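Local structure of cellulose 1,4-beta-cellobiosidase (Thermobifida fusca, 4JJJ) at residues Y295-Y300 with D357-F362; S322-Q327 with V419-R424. The protein probably hydrolyses beta-1,4 linkages of cellulose to release cellobiose, this chain being the glycoside hydrolase family 48 catalytic domain of a longer protein. The protein carries 1 engineered substitution. All blocks are in the same frame, centred on the assembly; numbering follows the deposited sequence.

How the contacts relate
Both contacts lie inside the family 48 catalytic domain, an (alpha/alpha)6 barrel, with their centres about 10 Å apart. Along the chain their segments alternate: 295-300, 322-327, 357-362, 419-424. Contact 1 sets the loop that follows helix 250-263 on helix 348-365; contact 2 sets the turn after strand 321-323 on helix 416-432. The two meet directly, with Ser322 OG 3.4 Å from Leu296 CB and Gln327 CB 3.3 Å from Gln359 OE1, and the ring of Trp299 stacks on that of Tyr326. Trp299, Tyr300 and Tyr326, on the non-helical segments, and Trp420, on helix 416-432, all belong to glycan pockets, so the two contacts seat sugar-binding residues against the barrel helices.

Contact 1: residues Y295-Y300 with D357-F362; sequences YLLSWY and DRQLEF. With ZN (zinc ion), chain T; BGC (beta-D-glucopyranose), chain D; BGC (beta-D-glucopyranose), chain B; BGC (beta-D-glucopyranose), chain C.
One face of the Phe362 ring is covered by Leu296 CD1, which stands 3.5 Å from the ring centroid and only 10° off its normal, a CH-pi contact over the centre. The other methyl, Leu296 CD2, reaches the helix itself, 3.8 Å from Gln359 CA. One residue earlier, Tyr295 brings CD2 over a face of the Arg358 guanidinium, 3.9 Å from NH2; the two planes are steeply inclined, 78° apart. Leu297 CD1 touches Gln359 NE2, which bonds Ser355 OG, while OE1 of the same amide takes the N-H of Asn328. No hydrogen bond links the two segments, so the fit rests on van der Waals packing. Beyond it the loop reaches the glycan: Trp299 NE1 gives a nearly straight bond of 3.0 Å to O3 of glucose D at the indole edge, and glucose B places O4 over one face of Tyr300, offset toward the rim. On the same helix, Asp357 OD1 and Glu361 OE2 bind zinc, each at 2.0 Å. The contact thus lies between helix 348-365 and the loop leading to strand 302-306, while Ser322 of strand 321-323 touches both Leu296 and Phe362.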
loop_
_atom_site.group_PDB
_atom_site.type_symbol
_atom_site.label_atom_id
_atom_site.label_comp_id
_atom_site.label_asym_id
_atom_site.label_seq_id
_atom_site.Cartn_x
_atom_site.Cartn_y
_atom_site.Cartn_z
ATOM N N TYR A 295 -7.763 15.819 -1.350
ATOM C CA TYR A 295 -6.471 16.189 -0.755
ATOM C C TYR A 295 -5.973 15.214 0.261
ATOM O O TYR A 295 -5.048 15.560 1.039
ATOM C CB TYR A 295 -6.523 17.611 -0.190
ATOM C CG TYR A 295 -6.658 18.670 -1.258
ATOM C CD1 TYR A 295 -5.628 18.966 -2.132
ATOM C CD2 TYR A 295 -7.852 19.374 -1.338
ATOM C CE1 TYR A 295 -5.783 19.997 -3.064
ATOM C CE2 TYR A 295 -8.041 20.348 -2.266
ATOM C CZ TYR A 295 -7.000 20.711 -3.066
ATOM O OH TYR A 295 -7.092 21.730 -4.058
ATOM N N LEU A 296 -6.425 13.972 0.211
ATOM C CA LEU A 296 -5.878 12.898 1.020
ATOM C C LEU A 296 -5.175 11.879 0.163
ATOM O O LEU A 296 -5.370 11.875 -1.085
ATOM C CB LEU A 296 -7.012 12.216 1.799
ATOM C CG LEU A 296 -7.725 13.098 2.783
ATOM C CD1 LEU A 296 -8.887 12.337 3.411
ATOM C CD2 LEU A 296 -6.850 13.669 3.878
ATOM N N LEU A 297 -4.320 11.033 0.748
ATOM C CA LEU A 297 -3.700 9.898 0.018
ATOM C C LEU A 297 -4.716 8.756 -0.018
ATOM O O LEU A 297 -4.834 8.014 0.978
ATOM C CB LEU A 297 -2.379 9.457 0.592
ATOM C CG LEU A 297 -1.268 10.464 0.339
ATOM C CD1 LEU A 297 -0.101 10.180 1.212
ATOM C CD2 LEU A 297 -0.732 10.175 -1.125
ATOM N N SER A 298 -5.506 8.693 -1.099
ATOM C CA SER A 298 -6.450 7.650 -1.240
ATOM C C SER A 298 -5.833 6.264 -1.559
ATOM O O SER A 298 -4.631 6.136 -1.641
ATOM C CB SER A 298 -7.502 8.004 -2.227
ATOM O OG SER A 298 -6.956 7.896 -3.545
ATOM N N TRP A 299 -6.717 5.272 -1.622
ATOM C CA TRP A 299 -6.255 3.902 -1.745
ATOM C C TRP A 299 -5.560 3.638 -3.022
ATOM O O TRP A 299 -4.709 2.774 -3.113
ATOM C CB TRP A 299 -7.449 2.972 -1.643
ATOM C CG TRP A 299 -7.156 1.514 -1.374
ATOM C CD1 TRP A 299 -7.108 0.498 -2.255
ATOM C CD2 TRP A 299 -6.987 0.931 -0.091
ATOM N NE1 TRP A 299 -6.940 -0.700 -1.615
ATOM C CE2 TRP A 299 -6.878 -0.457 -0.267
ATOM C CE3 TRP A 299 -7.002 1.453 1.186
ATOM C CZ2 TRP A 299 -6.720 -1.317 0.836
ATOM C CZ3 TRP A 299 -6.780 0.618 2.261
ATOM C CH2 TRP A 299 -6.631 -0.752 2.092
ATOM N N TYR A 300 -5.850 4.374 -4.083
ATOM C CA TYR A 300 -5.192 4.139 -5.385
ATOM C C TYR A 300 -5.465 5.296 -6.366
ATOM O O TYR A 300 -6.312 6.126 -6.197
ATOM C CB TYR A 300 -5.578 2.771 -6.084
ATOM C CG TYR A 300 -7.070 2.696 -6.439
ATOM C CD1 TYR A 300 -7.546 3.049 -7.708
ATOM C CD2 TYR A 300 -8.020 2.271 -5.455
ATOM C CE1 TYR A 300 -8.908 2.995 -8.018
ATOM C CE2 TYR A 300 -9.389 2.190 -5.796
ATOM C CZ TYR A 300 -9.767 2.478 -7.079
ATOM O OH TYR A 300 -11.131 2.418 -7.421
ATOM N N ASP A 357 -1.944 19.918 5.448
ATOM C CA ASP A 357 -2.955 20.385 6.394
ATOM C C ASP A 357 -4.149 19.422 6.493
ATOM O O ASP A 357 -4.527 19.013 7.620
ATOM C CB ASP A 357 -3.445 21.769 5.971
ATOM C CG ASP A 357 -4.666 22.242 6.728
ATOM O OD1 ASP A 357 -4.543 22.260 7.959
ATOM O OD2 ASP A 357 -5.738 22.494 6.054
ATOM N N ARG A 358 -4.719 19.061 5.346
ATOM C CA ARG A 358 -5.893 18.233 5.316
ATOM C C ARG A 358 -5.643 16.824 5.977
ATOM O O ARG A 358 -6.469 16.304 6.734
ATOM C CB ARG A 358 -6.398 17.996 3.915
ATOM C CG ARG A 358 -7.813 17.437 3.841
ATOM C CD ARG A 358 -8.881 18.412 4.252
ATOM N NE ARG A 358 -8.980 19.638 3.485
ATOM C CZ ARG A 358 -9.706 19.713 2.350
ATOM N NH1 ARG A 358 -10.302 18.685 1.814
ATOM N NH2 ARG A 358 -9.831 20.858 1.728
ATOM N N GLN A 359 -4.452 16.277 5.714
ATOM C CA GLN A 359 -4.137 14.960 6.276
ATOM C C GLN A 359 -4.055 15.064 7.794
ATOM O O GLN A 359 -4.565 14.178 8.496
ATOM C CB GLN A 359 -2.816 14.454 5.722
ATOM C CG GLN A 359 -2.861 14.020 4.253
ATOM C CD GLN A 359 -1.578 13.342 3.812
ATOM O OE1 GLN A 359 -0.932 12.584 4.535
ATOM N NE2 GLN A 359 -1.142 13.752 2.635
ATOM N N LEU A 360 -3.446 16.114 8.373
ATOM C CA LEU A 360 -3.415 16.226 9.794
ATOM C C LEU A 360 -4.797 16.418 10.381
ATOM O O LEU A 360 -5.061 15.825 11.473
ATOM C CB LEU A 360 -2.497 17.384 10.227
ATOM C CG LEU A 360 -0.985 17.028 10.083
ATOM C CD1 LEU A 360 -0.186 18.353 10.021
ATOM C CD2 LEU A 360 -0.586 16.132 11.243
ATOM N N GLU A 361 -5.666 17.185 9.764
ATOM C CA GLU A 361 -7.063 17.319 10.276
ATOM C C GLU A 361 -7.810 15.978 10.238
ATOM O O GLU A 361 -8.408 15.620 11.225
ATOM C CB GLU A 361 -7.818 18.288 9.414
ATOM C CG GLU A 361 -7.382 19.702 9.605
ATOM C CD GLU A 361 -8.335 20.709 8.961
ATOM O OE1 GLU A 361 -9.495 20.412 8.698
ATOM O OE2 GLU A 361 -7.913 21.866 8.616
ATOM N N PHE A 362 -7.629 15.240 9.138
ATOM C CA PHE A 362 -8.231 13.902 8.972
ATOM C C PHE A 362 -7.813 12.921 10.045
ATOM O O PHE A 362 -8.639 12.299 10.687
ATOM C CB PHE A 362 -7.789 13.368 7.599
ATOM C CG PHE A 362 -8.283 12.043 7.185
ATOM C CD1 PHE A 362 -9.595 11.814 6.880
ATOM C CD2 PHE A 362 -7.365 11.032 6.856
ATOM C CE1 PHE A 362 -10.019 10.604 6.358
ATOM C CE2 PHE A 362 -7.822 9.829 6.334
ATOM C CZ PHE A 362 -9.120 9.598 6.077
HETATM ZN ZN ZN T . -6.219 22.858 8.878
HETATM C C2 BGC D . -4.231 -3.054 -1.977
HETATM C C3 BGC D . -5.068 -3.412 -3.206
HETATM C C4 BGC D . -4.849 -2.375 -4.259
HETATM C C5 BGC D . -3.406 -2.157 -4.627
HETATM C C6 BGC D . -3.173 -1.075 -5.675
HETATM C C1 BGC D . -2.834 -2.754 -2.440
HETATM O O1 BGC D . -2.046 -2.324 -1.318
HETATM O O2 BGC D . -4.236 -4.078 -0.958
HETATM O O3 BGC D . -6.453 -3.388 -2.778
HETATM O O4 BGC D . -5.443 -3.017 -5.443
HETATM O O5 BGC D . -2.724 -1.753 -3.427
HETATM O O6 BGC D . -3.778 0.163 -5.203
HETATM C C2 BGC B . -6.179 -2.723 -7.765
HETATM C C3 BGC B . -7.069 -1.886 -8.611
HETATM C C4 BGC B . -8.492 -1.753 -8.041
HETATM C C5 BGC B . -8.315 -1.333 -6.559
HETATM C C6 BGC B . -9.696 -1.142 -5.947
HETATM C C1 BGC B . -6.194 -2.196 -6.340
HETATM O O2 BGC B . -4.876 -2.759 -8.290
HETATM O O3 BGC B . -7.037 -2.445 -9.874
HETATM O O4 BGC B . -9.211 -0.662 -8.678
HETATM O O5 BGC B . -7.505 -2.230 -5.805
HETATM O O6 BGC B . -10.229 -2.457 -5.687
HETATM C C2 BGC C . -10.922 0.162 -10.060
HETATM C C3 BGC C . -11.609 0.012 -11.402
HETATM C C4 BGC C . -10.623 -0.119 -12.548
HETATM C C5 BGC C . -9.566 -1.153 -12.257
HETATM C C6 BGC C . -8.445 -1.234 -13.224
HETATM C C1 BGC C . -9.886 -0.979 -9.900
HETATM O O2 BGC C . -11.827 0.189 -8.964
HETATM O O3 BGC C . -12.486 1.148 -11.630
HETATM O O4 BGC C . -11.428 -0.562 -13.693
HETATM O O5 BGC C . -8.946 -0.901 -10.958
HETATM O O6 BGC C . -7.565 -2.302 -12.929
HETATM O O HOH W 1 -6.709 24.798 8.414
#

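Contact 2: residues S322-Q327 with V419-R424; sequences SHQGYQ and VWNMER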
loop_
_atom_site.group_PDB
_atom_site.type_symbol
_atom_site.label_atom_id
_atom_site.label_comp_id
_atom_site.label_asym_id
_atom_site.label_seq_id
_atom_site.Cartn_x
_atom_site.Cartn_y
_atom_site.Cartn_z
ATOM N N SER A 322 -10.229 7.039 1.487
ATOM C CA SER A 322 -8.889 7.233 2.072
ATOM C C SER A 322 -8.838 6.640 3.435
ATOM O O SER A 322 -9.822 6.686 4.204
ATOM C CB SER A 322 -8.458 8.716 2.095
ATOM O OG SER A 322 -8.427 9.314 0.801
ATOM N N HIS A 323 -7.704 5.976 3.734
ATOM C CA HIS A 323 -7.474 5.232 4.935
ATOM C C HIS A 323 -6.380 5.922 5.750
ATOM O O HIS A 323 -5.343 6.271 5.223
ATOM C CB HIS A 323 -7.069 3.812 4.504
ATOM C CG HIS A 323 -6.938 2.780 5.577
ATOM N ND1 HIS A 323 -6.101 2.890 6.687
ATOM C CD2 HIS A 323 -7.518 1.565 5.709
ATOM C CE1 HIS A 323 -6.128 1.787 7.392
ATOM N NE2 HIS A 323 -7.015 0.964 6.821
ATOM N N GLN A 324 -6.565 6.027 7.053
ATOM C CA GLN A 324 -5.591 6.671 7.919
ATOM C C GLN A 324 -4.183 6.090 7.759
ATOM O O GLN A 324 -3.142 6.757 7.859
ATOM C CB GLN A 324 -5.987 6.547 9.406
ATOM C CG GLN A 324 -6.124 5.137 9.985
ATOM C CD GLN A 324 -4.876 4.582 10.599
ATOM O OE1 GLN A 324 -3.946 5.331 10.918
ATOM N NE2 GLN A 324 -4.809 3.251 10.763
ATOM N N GLY A 325 -4.113 4.802 7.562
ATOM C CA GLY A 325 -2.830 4.072 7.486
ATOM C C GLY A 325 -1.993 4.436 6.316
ATOM O O GLY A 325 -0.747 4.101 6.336
ATOM N N TYR A 326 -2.571 5.047 5.295
ATOM C CA TYR A 326 -1.860 5.500 4.088
ATOM C C TYR A 326 -1.283 6.889 4.225
ATOM O O TYR A 326 -0.441 7.302 3.475
ATOM C CB TYR A 326 -2.734 5.462 2.819
ATOM C CG TYR A 326 -2.951 4.076 2.253
ATOM C CD1 TYR A 326 -3.057 2.946 3.020
ATOM C CD2 TYR A 326 -3.189 3.995 0.884
ATOM C CE1 TYR A 326 -3.289 1.724 2.434
ATOM C CE2 TYR A 326 -3.386 2.767 0.260
ATOM C CZ TYR A 326 -3.434 1.664 1.016
ATOM O OH TYR A 326 -3.600 0.445 0.395
ATOM N N GLN A 327 -1.838 7.694 5.154
ATOM C CA GLN A 327 -1.452 9.091 5.117
ATOM C C GLN A 327 0.006 9.271 5.480
ATOM O O GLN A 327 0.539 8.477 6.261
ATOM C CB GLN A 327 -2.338 9.964 6.023
ATOM C CG GLN A 327 -3.863 9.730 5.843
ATOM C CD GLN A 327 -4.270 9.827 4.359
ATOM O OE1 GLN A 327 -4.808 8.793 3.817
ATOM N NE2 GLN A 327 -3.941 10.808 3.706
ATOM N N VAL A 419 0.797 1.982 13.316
ATOM C CA VAL A 419 2.239 2.322 13.403
ATOM C C VAL A 419 2.772 2.829 12.109
ATOM O O VAL A 419 3.681 3.697 12.118
ATOM C CB VAL A 419 3.027 1.200 14.056
ATOM C CG1 VAL A 419 2.698 1.081 15.535
ATOM C CG2 VAL A 419 2.851 -0.140 13.381
ATOM N N TRP A 420 2.331 2.348 10.989
ATOM C CA TRP A 420 2.834 2.892 9.717
ATOM C C TRP A 420 2.494 4.401 9.614
ATOM O O TRP A 420 3.360 5.252 9.262
ATOM C CB TRP A 420 2.343 2.129 8.555
ATOM C CG TRP A 420 3.033 0.871 8.264
ATOM C CD1 TRP A 420 4.177 0.411 8.796
ATOM C CD2 TRP A 420 2.688 -0.048 7.205
ATOM N NE1 TRP A 420 4.525 -0.759 8.200
ATOM C CE2 TRP A 420 3.656 -1.051 7.193
ATOM C CE3 TRP A 420 1.648 -0.076 6.272
ATOM C CZ2 TRP A 420 3.647 -2.079 6.274
ATOM C CZ3 TRP A 420 1.622 -1.115 5.331
ATOM C CH2 TRP A 420 2.611 -2.089 5.336
ATOM N N ASN A 421 1.234 4.756 9.951
ATOM C CA ASN A 421 0.856 6.173 9.966
ATOM C C ASN A 421 1.550 6.938 11.076
ATOM O O ASN A 421 2.216 7.978 10.841
ATOM C CB ASN A 421 -0.638 6.304 10.068
ATOM C CG ASN A 421 -1.046 7.673 10.513
ATOM O OD1 ASN A 421 -0.609 8.618 9.960
ATOM N ND2 ASN A 421 -2.095 7.732 11.347
ATOM N N MET A 422 1.505 6.394 12.264
ATOM C CA MET A 422 1.974 7.097 13.435
ATOM C C MET A 422 3.441 7.370 13.371
ATOM O O MET A 422 3.871 8.412 13.825
ATOM C CB MET A 422 1.606 6.475 14.789
ATOM C CG MET A 422 1.512 7.475 15.938
ATOM S SD MET A 422 0.422 8.894 15.707
ATOM C CE MET A 422 -1.151 8.119 15.338
ATOM N N GLU A 423 4.204 6.419 12.835
ATOM C CA GLU A 423 5.693 6.665 12.684
ATOM C C GLU A 423 5.973 7.931 11.840
ATOM O O GLU A 423 6.867 8.697 12.181
ATOM C CB GLU A 423 6.395 5.499 12.033
ATOM C CG GLU A 423 7.910 5.577 12.188
ATOM C CD GLU A 423 8.634 4.484 11.475
ATOM O OE1 GLU A 423 8.241 3.313 11.674
ATOM O OE2 GLU A 423 9.577 4.839 10.783
ATOM N N ARG A 424 5.128 8.161 10.843
ATOM C CA ARG A 424 5.350 9.293 9.988
ATOM C C ARG A 424 4.965 10.596 10.767
ATOM O O ARG A 424 5.643 11.612 10.638
ATOM C CB ARG A 424 4.505 9.192 8.738
ATOM C CG ARG A 424 4.799 7.951 7.860
ATOM C CD ARG A 424 3.557 7.570 7.097
ATOM N NE ARG A 424 3.781 6.332 6.386
ATOM C CZ ARG A 424 2.840 5.476 5.972
ATOM N NH1 ARG A 424 1.606 5.773 6.158
ATOM N NH2 ARG A 424 3.211 4.281 5.453
HETATM O O HOH W 2 -2.227 5.765 12.895
HETATM O O HOH W 3 1.093 10.251 8.370
#
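Arg424 NH1 and the main-chain oxygen of Gln327 meet at 2.9 Å, and the same nitrogen makes a second bond of 2.9 Å to Gly325 O. One guanidinium nitrogen therefore bridges the carbonyl of Gly325, within the short 3-10 segment after strand 321-323, and that of Gln327, just beyond it, tying this turn to helix 416-432 of the (alpha/alpha)6 barrel. Both bonds are bent, the N-H...O angle being 147° at Gly325 O, and in each the donor sits above the plane of the carbonyl it serves. The arginine chain runs extended from CG to NE, spanning the distance from helix to turn. Its other terminal nitrogen, NH2, makes a weak hydrogen bond to Asn224, the engineered residue at the predicted nucleophile position, and lies close to the like charge of Arg228. An alanine at Arg424 would probably leave the carbonyls of Gly325 and Gln327 without this shared donor and open a gap between turn and helix beside Asn224.

A turn of helix earlier, Asn421 points at the same turn, its CB 4.1 Å from Gly325 CA. The direct bond from Asn421 ND2 to Gln324 OE1 is weak, but a water donates to Gln324 OE1 at 2.7 Å, while Gln324 NE2 is hydrogen-bonded to Asn412 OD1. The two amide planes are inclined at 66°. Trp420, a glycan-pocket residue, packs beside Gly325 O through its CB and bonds Glu625 through its indole N-H. Within the turn, His323 ND1 accepts the Gly325 N-H in the plane of the imidazole. A second water donates to Asn421 OD1 at 2.8 Å and, weakly, to Gln327 O, the carbonyl that Arg424 NH1 also holds.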